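Local coordinates for interferon-activable protein 202 (Mus musculus, PDB 4L5R), which binds double-stranded DNA without sequence specificity through this first HIN-200 domain and prevents activation of the AIM2 inflammasome, probably by sequestering cytoplasmic DNA, at residues 122-127 against 173-178; 140-145 against 153-158; 48-53 against 77-82. One frame throughout, in Å; residues are numbered along the deposited sequence.

Contact 1: 122-127 against 173-178. With nucleotides of chain B.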
loop_
_atom_site.group_PDB
_atom_site.type_symbol
_atom_site.label_atom_id
_atom_site.label_comp_id
_atom_site.label_asym_id
_atom_site.label_seq_id
_atom_site.Cartn_x
_atom_site.Cartn_y
_atom_site.Cartn_z
ATOM N N GLY A 122 1.519 8.868 11.868
ATOM C CA GLY A 122 0.727 9.096 10.677
ATOM C C GLY A 122 1.371 8.508 9.443
ATOM O O GLY A 122 0.738 8.411 8.393
ATOM N N THR A 123 2.636 8.115 9.561
ATOM C CA THR A 123 3.338 7.520 8.426
ATOM C C THR A 123 2.682 6.206 7.999
ATOM O O THR A 123 2.352 5.359 8.833
ATOM C CB THR A 123 4.835 7.274 8.735
ATOM O OG1 THR A 123 5.462 8.514 9.087
ATOM C CG2 THR A 123 5.544 6.682 7.527
ATOM N N LEU A 124 2.483 6.036 6.696
ATOM C CA LEU A 124 1.893 4.805 6.187
ATOM C C LEU A 124 2.932 3.714 6.066
ATOM O O LEU A 124 4.009 3.920 5.504
ATOM C CB LEU A 124 1.231 5.048 4.829
ATOM C CG LEU A 124 0.062 6.022 4.912
ATOM C CD1 LEU A 124 -0.574 6.224 3.534
ATOM C CD2 LEU A 124 -0.966 5.522 5.938
ATOM N N ILE A 125 2.602 2.546 6.601
ATOM C CA ILE A 125 3.542 1.450 6.690
ATOM C C ILE A 125 3.092 0.265 5.857
ATOM O O ILE A 125 1.934 -0.164 5.920
ATOM C CB ILE A 125 3.690 0.977 8.164
ATOM C CG1 ILE A 125 4.112 2.153 9.050
ATOM C CG2 ILE A 125 4.652 -0.186 8.257
ATOM C CD1 ILE A 125 5.422 2.847 8.617
ATOM N N TYR A 126 4.035 -0.300 5.114
ATOM C CA TYR A 126 3.767 -1.469 4.301
ATOM C C TYR A 126 4.859 -2.456 4.604
ATOM O O TYR A 126 6.002 -2.056 4.841
ATOM C CB TYR A 126 3.894 -1.120 2.807
ATOM C CG TYR A 126 2.852 -0.198 2.229
ATOM C CD1 TYR A 126 2.795 1.143 2.600
ATOM C CD2 TYR A 126 1.954 -0.658 1.272
ATOM C CE1 TYR A 126 1.857 1.990 2.039
ATOM C CE2 TYR A 126 1.012 0.186 0.700
ATOM C CZ TYR A 126 0.970 1.507 1.091
ATOM O OH TYR A 126 0.038 2.348 0.531
ATOM N N GLY A 127 4.545 -3.746 4.550
ATOM C CA GLY A 127 5.590 -4.741 4.730
ATOM C C GLY A 127 5.095 -6.141 5.020
ATOM O O GLY A 127 3.891 -6.364 5.171
ATOM N N LEU A 173 1.176 -6.333 5.286
ATOM C CA LEU A 173 0.398 -5.150 5.623
ATOM C C LEU A 173 0.501 -4.143 4.498
ATOM O O LEU A 173 1.596 -3.910 3.971
ATOM C CB LEU A 173 0.960 -4.504 6.886
ATOM C CG LEU A 173 1.034 -5.354 8.151
ATOM C CD1 LEU A 173 1.622 -4.530 9.271
ATOM C CD2 LEU A 173 -0.361 -5.837 8.498
ATOM N N PHE A 174 -0.632 -3.531 4.147
ATOM C CA PHE A 174 -0.656 -2.414 3.216
ATOM C C PHE A 174 -1.294 -1.200 3.882
ATOM O O PHE A 174 -2.424 -1.270 4.393
ATOM C CB PHE A 174 -1.459 -2.738 1.925
ATOM C CG PHE A 174 -0.968 -3.952 1.174
ATOM C CD1 PHE A 174 -1.136 -5.228 1.702
ATOM C CD2 PHE A 174 -0.348 -3.816 -0.053
ATOM C CE1 PHE A 174 -0.699 -6.349 1.010
ATOM C CE2 PHE A 174 0.099 -4.928 -0.756
ATOM C CZ PHE A 174 -0.082 -6.195 -0.229
ATOM N N SER A 175 -0.569 -0.081 3.843
ATOM C CA SER A 175 -1.093 1.228 4.247
ATOM C C SER A 175 -1.636 1.225 5.681
ATOM O O SER A 175 -2.768 1.644 5.937
ATOM C CB SER A 175 -2.167 1.709 3.262
ATOM O OG SER A 175 -2.572 3.044 3.532
ATOM N N PHE A 176 -0.830 0.741 6.612
ATOM C CA PHE A 176 -1.146 0.895 8.026
ATOM C C PHE A 176 -0.576 2.209 8.547
ATOM O O PHE A 176 0.353 2.749 7.964
ATOM C CB PHE A 176 -0.629 -0.301 8.825
ATOM C CG PHE A 176 -1.626 -1.427 8.898
ATOM C CD1 PHE A 176 -1.933 -2.167 7.767
ATOM C CD2 PHE A 176 -2.275 -1.716 10.085
ATOM C CE1 PHE A 176 -2.868 -3.191 7.809
ATOM C CE2 PHE A 176 -3.212 -2.746 10.141
ATOM C CZ PHE A 176 -3.500 -3.485 9.006
ATOM N N HIS A 177 -1.135 2.728 9.634
ATOM C CA HIS A 177 -0.710 4.022 10.143
ATOM C C HIS A 177 0.119 3.871 11.419
ATOM O O HIS A 177 -0.330 3.257 12.387
ATOM C CB HIS A 177 -1.931 4.904 10.406
ATOM C CG HIS A 177 -2.768 5.152 9.186
ATOM N ND1 HIS A 177 -3.274 6.394 8.878
ATOM C CD2 HIS A 177 -3.195 4.319 8.209
ATOM C CE1 HIS A 177 -3.967 6.322 7.753
ATOM N NE2 HIS A 177 -3.934 5.072 7.326
ATOM N N LEU A 178 1.328 4.420 11.426
ATOM C CA LEU A 178 2.113 4.429 12.661
ATOM C C LEU A 178 1.476 5.378 13.676
ATOM O O LEU A 178 1.244 6.548 13.374
ATOM C CB LEU A 178 3.556 4.873 12.388
ATOM C CG LEU A 178 4.434 4.940 13.646
ATOM C CD1 LEU A 178 4.587 3.582 14.301
ATOM C CD2 LEU A 178 5.813 5.543 13.307
ATOM P P DG B 7 -3.536 8.170 12.118
ATOM O OP1 DG B 7 -2.853 8.448 10.836
ATOM O OP2 DG B 7 -3.881 6.778 12.499
ATOM O "O5'" DG B 7 -2.675 8.752 13.337
ATOM C "C5'" DG B 7 -2.031 10.018 13.180
ATOM C "C4'" DG B 7 -2.068 10.789 14.487
ATOM O "O4'" DG B 7 -3.400 11.311 14.730
ATOM C "C3'" DG B 7 -1.673 9.984 15.721
ATOM O "O3'" DG B 7 -0.768 10.778 16.457
ATOM C "C2'" DG B 7 -2.980 9.767 16.480
ATOM C "C1'" DG B 7 -3.772 10.997 16.064
ATOM N N9 DG B 7 -5.218 10.800 16.108
ATOM C C8 DG B 7 -5.976 9.938 15.350
ATOM N N7 DG B 7 -7.253 9.999 15.630
ATOM C C5 DG B 7 -7.348 10.960 16.631
ATOM C C6 DG B 7 -8.474 11.467 17.333
ATOM O O6 DG B 7 -9.671 11.157 17.209
ATOM N N1 DG B 7 -8.107 12.435 18.267
ATOM C C2 DG B 7 -6.815 12.857 18.492
ATOM N N2 DG B 7 -6.631 13.792 19.430
ATOM N N3 DG B 7 -5.760 12.399 17.839
ATOM C C4 DG B 7 -6.098 11.456 16.933
ATOM P P DG B 6 -7.465 7.741 7.280
ATOM O OP1 DG B 6 -6.265 7.710 6.408
ATOM O OP2 DG B 6 -8.257 6.511 7.504
ATOM O "O5'" DG B 6 -7.023 8.304 8.713
ATOM C "C5'" DG B 6 -6.156 9.437 8.776
ATOM C "C4'" DG B 6 -6.060 9.922 10.207
ATOM O "O4'" DG B 6 -7.254 10.687 10.541
ATOM C "C3'" DG B 6 -5.941 8.797 11.240
ATOM O "O3'" DG B 6 -4.878 9.053 12.159
ATOM C "C2'" DG B 6 -7.267 8.885 11.984
ATOM C "C1'" DG B 6 -7.443 10.397 11.902
ATOM N N9 DG B 6 -8.705 10.860 12.474
ATOM C C8 DG B 6 -9.963 10.310 12.374
ATOM N N7 DG B 6 -10.864 10.959 13.065
ATOM C C5 DG B 6 -10.153 11.991 13.666
ATOM C C6 DG B 6 -10.581 13.024 14.528
ATOM O O6 DG B 6 -11.724 13.241 14.946
ATOM N N1 DG B 6 -9.521 13.854 14.902
ATOM C C2 DG B 6 -8.216 13.699 14.487
ATOM N N2 DG B 6 -7.315 14.586 14.936
ATOM N N3 DG B 6 -7.808 12.740 13.673
ATOM C C4 DG B 6 -8.827 11.935 13.310
#
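Methyl CD2 of Leu124 sits over the centre of the His177 imidazole, 3.4 Å from the ring centroid and 15° off the ring normal, a CH-pi contact between side chains that run alongside each other in the same direction. CG of Leu124 lies anti to the carbonyl carbon (chi1 -64°), which with CD1 anti to CA carries CD2 there. With one face of the imidazole against the leucine, its edge is turned to the DNA: His177 ND1 donates to OP1 of DG7 of chain B, an acceptor lying in the ring plane, at 2.9 Å and a fairly straight 164°. OP1 of DG6 of chain B also lies at the ring edge, a close contact 3.0 Å from His177 CE1. Farther along the strand, Tyr126 lays a ring face on the opposite backbone where the chain turns its corner. Ser175 N stands over the centre of that ring, and Ser175 CB reaches the phenol oxygen Tyr126 OH at 3.6 Å. The corner is a G1 beta bulge, in which Ser175 and Phe176 both face Ile125; strand 171-174 passes here into strand 176-179, a turn consistent with the curled sheets of an OB fold. Within the bulge, Ile125 and Phe176 exchange two backbone bonds, the shorter being Ile125 N to Phe176 O at 2.6 Å; past it, Gly127 and Leu173 exchange two more. Ile125, Leu173 and Phe176 point to the sheet face away from Leu124 and His177, where Leu187 covers the first two and Val154 and Trp156 meet the phenylalanine. Ser175 OG is hydrogen-bonded to Lys52 NZ.

Contact 2: 140-145 against 153-158. With nucleotides of chain C.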
loop_
_atom_site.group_PDB
_atom_site.type_symbol
_atom_site.label_atom_id
_atom_site.label_comp_id
_atom_site.label_asym_id
_atom_site.label_seq_id
_atom_site.Cartn_x
_atom_site.Cartn_y
_atom_site.Cartn_z
ATOM N N SER A 140 -12.256 -5.906 16.692
ATOM C CA SER A 140 -10.935 -5.769 16.098
ATOM C C SER A 140 -10.239 -7.108 15.959
ATOM O O SER A 140 -10.692 -8.125 16.508
ATOM C CB SER A 140 -10.068 -4.855 16.965
ATOM O OG SER A 140 -9.888 -5.407 18.253
ATOM N N ILE A 141 -9.138 -7.101 15.213
ATOM C CA ILE A 141 -8.225 -8.212 15.207
ATOM C C ILE A 141 -6.892 -7.570 15.525
ATOM O O ILE A 141 -6.526 -6.566 14.915
ATOM C CB ILE A 141 -8.139 -8.877 13.844
ATOM C CG1 ILE A 141 -9.523 -9.321 13.379
ATOM C CG2 ILE A 141 -7.193 -10.063 13.898
ATOM C CD1 ILE A 141 -9.497 -10.006 12.035
ATOM N N THR A 142 -6.186 -8.104 16.510
ATOM C CA THR A 142 -4.867 -7.555 16.828
ATOM C C THR A 142 -3.793 -8.606 16.632
ATOM O O THR A 142 -4.062 -9.805 16.686
ATOM C CB THR A 142 -4.804 -7.013 18.248
ATOM O OG1 THR A 142 -5.118 -8.065 19.164
ATOM C CG2 THR A 142 -5.796 -5.866 18.414
ATOM N N PHE A 143 -2.567 -8.149 16.393
ATOM C CA PHE A 143 -1.458 -9.047 16.120
ATOM C C PHE A 143 -0.270 -8.519 16.896
ATOM O O PHE A 143 -0.163 -7.319 17.126
ATOM C CB PHE A 143 -1.054 -9.012 14.642
ATOM C CG PHE A 143 -2.116 -9.473 13.685
ATOM C CD1 PHE A 143 -3.073 -8.590 13.217
ATOM C CD2 PHE A 143 -2.135 -10.780 13.229
ATOM C CE1 PHE A 143 -4.036 -8.998 12.316
ATOM C CE2 PHE A 143 -3.111 -11.202 12.321
ATOM C CZ PHE A 143 -4.058 -10.310 11.868
ATOM N N LYS A 144 0.611 -9.420 17.301
ATOM C CA LYS A 144 1.954 -9.017 17.689
ATOM C C LYS A 144 2.844 -9.510 16.565
ATOM O O LYS A 144 2.970 -10.725 16.351
ATOM C CB LYS A 144 2.343 -9.681 19.013
ATOM C CG LYS A 144 3.750 -9.357 19.473
ATOM C CD LYS A 144 4.041 -10.070 20.799
ATOM C CE LYS A 144 5.456 -9.821 21.271
ATOM N NZ LYS A 144 5.738 -10.564 22.553
ATOM N N ILE A 145 3.418 -8.578 15.807
ATOM C CA ILE A 145 4.352 -8.958 14.762
ATOM C C ILE A 145 5.787 -8.693 15.224
ATOM O O ILE A 145 6.014 -7.928 16.154
ATOM C CB ILE A 145 4.075 -8.223 13.442
ATOM C CG1 ILE A 145 4.138 -6.700 13.625
ATOM C CG2 ILE A 145 2.707 -8.641 12.882
ATOM C CD1 ILE A 145 4.173 -5.904 12.276
ATOM N N LYS A 153 2.734 -3.990 18.026
ATOM C CA LYS A 153 1.328 -4.386 17.953
ATOM C C LYS A 153 0.666 -3.857 16.681
ATOM O O LYS A 153 0.879 -2.711 16.295
ATOM C CB LYS A 153 0.584 -3.858 19.172
ATOM C CG LYS A 153 -0.847 -4.319 19.288
ATOM C CD LYS A 153 -1.571 -3.411 20.262
ATOM C CE LYS A 153 -2.483 -4.182 21.157
ATOM N NZ LYS A 153 -3.089 -3.252 22.143
ATOM N N VAL A 154 -0.128 -4.704 16.034
ATOM C CA VAL A 154 -0.934 -4.289 14.893
ATOM C C VAL A 154 -2.398 -4.329 15.305
ATOM O O VAL A 154 -2.874 -5.340 15.832
ATOM C CB VAL A 154 -0.716 -5.212 13.682
ATOM C CG1 VAL A 154 -1.610 -4.791 12.510
ATOM C CG2 VAL A 154 0.779 -5.184 13.258
ATOM N N VAL A 155 -3.091 -3.216 15.084
ATOM C CA VAL A 155 -4.513 -3.092 15.371
ATOM C C VAL A 155 -5.323 -2.930 14.090
ATOM O O VAL A 155 -5.203 -1.918 13.390
ATOM C CB VAL A 155 -4.793 -1.910 16.339
ATOM C CG1 VAL A 155 -6.300 -1.722 16.554
ATOM C CG2 VAL A 155 -4.084 -2.150 17.700
ATOM N N TRP A 156 -6.141 -3.938 13.794
ATOM C CA TRP A 156 -7.073 -3.912 12.668
ATOM C C TRP A 156 -8.469 -3.622 13.215
ATOM O O TRP A 156 -9.062 -4.442 13.940
ATOM C CB TRP A 156 -7.013 -5.248 11.915
ATOM C CG TRP A 156 -8.051 -5.434 10.838
ATOM C CD1 TRP A 156 -9.255 -6.080 10.960
ATOM C CD2 TRP A 156 -7.969 -4.995 9.470
ATOM N NE1 TRP A 156 -9.920 -6.069 9.760
ATOM C CE2 TRP A 156 -9.157 -5.401 8.831
ATOM C CE3 TRP A 156 -7.012 -4.296 8.730
ATOM C CZ2 TRP A 156 -9.407 -5.139 7.488
ATOM C CZ3 TRP A 156 -7.272 -4.020 7.383
ATOM C CH2 TRP A 156 -8.458 -4.445 6.781
ATOM N N ASP A 157 -8.964 -2.432 12.877
ATOM C CA ASP A 157 -10.117 -1.805 13.512
ATOM C C ASP A 157 -11.353 -1.871 12.632
ATOM O O ASP A 157 -12.446 -1.506 13.065
ATOM C CB ASP A 157 -9.797 -0.326 13.751
ATOM C CG ASP A 157 -10.039 0.102 15.175
ATOM O OD1 ASP A 157 -10.041 -0.775 16.059
ATOM O OD2 ASP A 157 -10.214 1.317 15.409
ATOM N N LYS A 158 -11.175 -2.287 11.380
ATOM C CA LYS A 158 -12.295 -2.375 10.458
ATOM C C LYS A 158 -13.251 -3.465 10.937
ATOM O O LYS A 158 -12.823 -4.562 11.304
ATOM C CB LYS A 158 -11.808 -2.657 9.034
ATOM C CG LYS A 158 -11.018 -1.504 8.395
ATOM C CD LYS A 158 -10.624 -1.829 6.945
ATOM C CE LYS A 158 -10.106 -0.604 6.208
ATOM N NZ LYS A 158 -9.796 -0.866 4.740
ATOM P P DG C 7 -5.935 -6.417 22.384
ATOM O OP1 DG C 7 -5.951 -7.595 21.492
ATOM O OP2 DG C 7 -5.156 -5.206 22.002
ATOM O "O5'" DG C 7 -7.449 -6.009 22.652
ATOM C "C5'" DG C 7 -8.348 -6.976 23.242
ATOM C "C4'" DG C 7 -9.726 -6.371 23.401
ATOM O "O4'" DG C 7 -9.716 -5.468 24.529
ATOM C "C3'" DG C 7 -10.249 -5.555 22.212
ATOM O "O3'" DG C 7 -11.635 -5.865 22.060
ATOM C "C2'" DG C 7 -10.005 -4.101 22.618
ATOM C "C1'" DG C 7 -10.154 -4.178 24.130
ATOM N N9 DG C 7 -9.320 -3.275 24.914
ATOM C C8 DG C 7 -7.963 -3.083 24.800
ATOM N N7 DG C 7 -7.493 -2.232 25.668
ATOM C C5 DG C 7 -8.599 -1.847 26.410
ATOM C C6 DG C 7 -8.707 -0.946 27.495
ATOM O O6 DG C 7 -7.803 -0.283 28.037
ATOM N N1 DG C 7 -10.025 -0.851 27.945
ATOM C C2 DG C 7 -11.089 -1.548 27.409
ATOM N N2 DG C 7 -12.295 -1.359 27.950
ATOM N N3 DG C 7 -10.997 -2.394 26.399
ATOM C C4 DG C 7 -9.729 -2.488 25.955
ATOM P P DT C 8 -12.522 -5.130 20.943
ATOM O OP1 DT C 8 -13.609 -6.052 20.546
ATOM O OP2 DT C 8 -11.609 -4.583 19.898
ATOM O "O5'" DT C 8 -13.173 -3.910 21.732
ATOM C "C5'" DT C 8 -14.098 -4.166 22.772
ATOM C "C4'" DT C 8 -14.673 -2.853 23.260
ATOM O "O4'" DT C 8 -13.656 -2.142 23.997
ATOM C "C3'" DT C 8 -15.167 -1.907 22.166
ATOM O "O3'" DT C 8 -16.552 -1.686 22.397
ATOM C "C2'" DT C 8 -14.328 -0.633 22.314
ATOM C "C1'" DT C 8 -13.789 -0.759 23.736
ATOM N N1 DT C 8 -12.442 -0.197 24.012
ATOM C C2 DT C 8 -12.322 0.666 25.073
ATOM O O2 DT C 8 -13.268 1.003 25.755
ATOM N N3 DT C 8 -11.054 1.131 25.297
ATOM C C4 DT C 8 -9.913 0.814 24.591
ATOM O O4 DT C 8 -8.820 1.293 24.886
ATOM C C5 DT C 8 -10.107 -0.106 23.494
ATOM C C7 DT C 8 -8.937 -0.522 22.648
ATOM C C6 DT C 8 -11.346 -0.570 23.260
#
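Val154 packs between Phe143 and Ile145 on the buried face of this hairpin. Its CG2 meets Ile145 CD1 at 3.6 Å, the two side chains crossing at about a right angle, while Val154 CB lies 3.9 Å from Phe143 CB. At the next hydrogen-bonded pair, two residues along, Ile141 and Trp156 run side by side: both CG1 and CD1 of the isoleucine approach CD1 of the indole, and the CB of Lys158 lies over one indole face, toward its rim. The indole nitrogen Trp156 NE1 is bonded to Gln160 O. Leu171 and Leu173 extend this apolar layer beneath Phe143, Ile145 and Val154. Four backbone bonds join the strands, two between Ile141 and Trp156 and two between Phe143 and Val154.

The other face is looser across the strands and polar. Thr142 and Val155 form a non-hydrogen-bonded pair there, their CG2 methyls only meeting at 4.2 Å, and the polar groups turn to the phosphates instead. Thr142 OG1, held between the backbone N and the carbonyl carbon (chi1 59°), donates to OP1 of DG7 of chain C in a short bond of 2.5 Å. Lys153 bends at chi3 (-139°) to bring NZ to OP2 of the same phosphate, a weak bond of 2.8 Å. Just before the strand begins, Ser140 OG donates to OP2 of DT8 of chain C, also a short 2.5 Å, and is bonded to Asn137. One side of the antiparallel hairpin thus packs into a core consistent with an OB-type barrel, while the other meets two successive phosphates of one strand, as suits non-sequence-specific DNA recognition.

Contact 3: 48-53 against 77-82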
loop_
_atom_site.group_PDB
_atom_site.type_symbol
_atom_site.label_atom_id
_atom_site.label_comp_id
_atom_site.label_asym_id
_atom_site.label_seq_id
_atom_site.Cartn_x
_atom_site.Cartn_y
_atom_site.Cartn_z
ATOM N N TYR A 48 10.781 3.719 -6.496
ATOM C CA TYR A 48 9.534 2.931 -6.540
ATOM C C TYR A 48 8.459 3.703 -5.806
ATOM O O TYR A 48 8.766 4.602 -5.039
ATOM C CB TYR A 48 9.708 1.535 -5.962
ATOM C CG TYR A 48 9.821 1.504 -4.451
ATOM C CD1 TYR A 48 11.057 1.633 -3.829
ATOM C CD2 TYR A 48 8.691 1.358 -3.647
ATOM C CE1 TYR A 48 11.174 1.613 -2.450
ATOM C CE2 TYR A 48 8.803 1.340 -2.264
ATOM C CZ TYR A 48 10.050 1.471 -1.676
ATOM O OH TYR A 48 10.175 1.456 -0.311
ATOM N N TYR A 49 7.188 3.359 -6.040
ATOM C CA TYR A 49 6.087 4.054 -5.398
ATOM C C TYR A 49 5.051 3.030 -4.996
ATOM O O TYR A 49 4.845 2.074 -5.725
ATOM C CB TYR A 49 5.366 4.954 -6.395
ATOM C CG TYR A 49 6.157 6.098 -6.951
ATOM C CD1 TYR A 49 6.887 5.949 -8.121
ATOM C CD2 TYR A 49 6.125 7.348 -6.341
ATOM C CE1 TYR A 49 7.596 7.016 -8.666
ATOM C CE2 TYR A 49 6.846 8.431 -6.882
ATOM C CZ TYR A 49 7.572 8.247 -8.042
ATOM O OH TYR A 49 8.283 9.297 -8.597
ATOM N N ARG A 50 4.408 3.250 -3.855
ATOM C CA ARG A 50 3.166 2.560 -3.528
ATOM C C ARG A 50 2.057 3.322 -4.224
ATOM O O ARG A 50 2.118 4.549 -4.364
ATOM C CB ARG A 50 2.907 2.555 -2.014
ATOM C CG ARG A 50 4.077 2.102 -1.166
ATOM C CD ARG A 50 4.421 0.629 -1.332
ATOM N NE ARG A 50 5.504 0.256 -0.413
ATOM C CZ ARG A 50 6.244 -0.844 -0.522
ATOM N NH1 ARG A 50 6.020 -1.696 -1.514
ATOM N NH2 ARG A 50 7.218 -1.087 0.359
ATOM N N VAL A 51 1.027 2.593 -4.638
ATOM C CA VAL A 51 -0.034 3.157 -5.434
ATOM C C VAL A 51 -1.363 2.664 -4.862
ATOM O O VAL A 51 -1.481 1.495 -4.459
ATOM C CB VAL A 51 0.069 2.685 -6.903
ATOM C CG1 VAL A 51 -0.972 3.413 -7.791
ATOM C CG2 VAL A 51 1.495 2.859 -7.439
ATOM N N LYS A 52 -2.331 3.569 -4.779
ATOM C CA LYS A 52 -3.706 3.190 -4.458
ATOM C C LYS A 52 -4.550 3.494 -5.672
ATOM O O LYS A 52 -4.562 4.635 -6.170
ATOM C CB LYS A 52 -4.225 3.967 -3.250
ATOM C CG LYS A 52 -3.532 3.594 -1.926
ATOM C CD LYS A 52 -3.824 4.614 -0.828
ATOM C CE LYS A 52 -3.194 4.169 0.503
ATOM N NZ LYS A 52 -3.562 5.098 1.600
ATOM N N VAL A 53 -5.264 2.479 -6.154
ATOM C CA VAL A 53 -6.009 2.613 -7.399
ATOM C C VAL A 53 -7.498 2.445 -7.093
ATOM O O VAL A 53 -7.891 1.485 -6.442
ATOM C CB VAL A 53 -5.546 1.576 -8.449
ATOM C CG1 VAL A 53 -6.273 1.797 -9.776
ATOM C CG2 VAL A 53 -4.019 1.634 -8.651
ATOM N N SER A 77 1.601 12.563 -0.102
ATOM C CA SER A 77 2.806 12.327 0.687
ATOM C C SER A 77 3.643 11.162 0.151
ATOM O O SER A 77 4.126 10.328 0.918
ATOM C CB SER A 77 2.440 12.093 2.157
ATOM O OG SER A 77 1.649 13.160 2.653
ATOM N N GLY A 78 3.813 11.106 -1.166
ATOM C CA GLY A 78 4.647 10.090 -1.780
ATOM C C GLY A 78 3.920 8.840 -2.247
ATOM O O GLY A 78 4.515 7.986 -2.915
ATOM N N ILE A 79 2.651 8.697 -1.864
ATOM C CA ILE A 79 1.844 7.585 -2.341
ATOM C C ILE A 79 1.075 8.100 -3.560
ATOM O O ILE A 79 0.459 9.155 -3.503
ATOM C CB ILE A 79 0.798 7.108 -1.291
ATOM C CG1 ILE A 79 1.435 6.882 0.087
ATOM C CG2 ILE A 79 0.071 5.849 -1.798
ATOM C CD1 ILE A 79 2.143 5.574 0.243
ATOM N N LEU A 80 1.123 7.365 -4.658
ATOM C CA LEU A 80 0.385 7.760 -5.848
ATOM C C LEU A 80 -1.057 7.272 -5.707
ATOM O O LEU A 80 -1.286 6.125 -5.324
ATOM C CB LEU A 80 1.019 7.131 -7.078
ATOM C CG LEU A 80 2.208 7.850 -7.712
ATOM C CD1 LEU A 80 2.932 8.754 -6.740
ATOM C CD2 LEU A 80 3.146 6.855 -8.380
ATOM N N GLU A 81 -2.014 8.149 -5.997
ATOM C CA GLU A 81 -3.435 7.789 -5.933
ATOM C C GLU A 81 -4.060 8.053 -7.287
ATOM O O GLU A 81 -3.847 9.112 -7.892
ATOM C CB GLU A 81 -4.140 8.582 -4.842
ATOM C CG GLU A 81 -3.592 8.248 -3.424
ATOM C CD GLU A 81 -4.370 8.891 -2.287
ATOM O OE1 GLU A 81 -5.257 9.728 -2.556
ATOM O OE2 GLU A 81 -4.093 8.542 -1.112
ATOM N N ILE A 82 -4.822 7.083 -7.771
ATOM C CA ILE A 82 -5.323 7.135 -9.127
ATOM C C ILE A 82 -6.820 6.866 -9.115
ATOM O O ILE A 82 -7.253 5.792 -8.706
ATOM C CB ILE A 82 -4.615 6.107 -10.015
ATOM C CG1 ILE A 82 -3.091 6.367 -10.007
ATOM C CG2 ILE A 82 -5.229 6.125 -11.457
ATOM C CD1 ILE A 82 -2.273 5.278 -10.641
HETATM O O HOH W 1 5.234 5.454 -2.256
HETATM O O HOH W 2 -2.398 7.466 0.743
#
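Arg50 and Lys52 supply the backbone groups of strand 48-53 that pair with strand 79-82 in parallel. Arg50 O accepts from Leu80 N at 3.0 Å, Lys52 N donates to Leu80 O at 2.8 Å, and Lys52 O accepts from Ile82 N. Ahead of Ile79, where direct bonding stops, a water accepts from Arg50 N at 2.8 Å and donates to Gly78 O. The guanidinium nitrogen Arg50 NH1 is hydrogen-bonded to Thr41 OG1 and Ala107 O. A second water joins the side chains of Lys52 and Glu81, which lie alongside each other and point the same way. Their charged atoms, Lys52 NZ and Glu81 OE2, are 4.4 Å apart, beyond a salt bridge; the water accepts from NZ and donates to OE2. Besides its bond to Ser175, NZ is held by His192 ND1, and OE2 by Ser7 OG. On the opposite face, Leu80 CD2 makes a CH-pi contact with the Tyr49 ring, 3.8 Å from its centroid and 28° off the ring normal. With a carboxylate close by and several polar partners, the buried Lys52 ammonium is probably stabilised in its charged form. Through Ser175 and His192 it also ties this sheet to the other sheet of the chain, consistent with the two OB folds of a HIN domain.

How the contacts relate
Contacts 1 and 2 belong to one curled sheet, their centres 12 Å apart, and share a core: Phe176 CE2 of contact 1 reaches Val154 CG1 of contact 2 at 3.5 Å, and Phe176 CZ reaches Trp156 CE3 at 3.6 Å. Contact 3 lies in the other sheet, its centre 13 Å from that of contact 1 and 24 Å from that of contact 2. It meets contact 1 through Lys52, whose CE is 3.7 Å from Tyr126 OH, and does not touch contact 2. Contacts 1 and 2 both hold DNA phosphates, on chains B and C respectively, so both strands are engaged; contact 3 approaches the nucleic acid only to about 6 Å between nearest atoms.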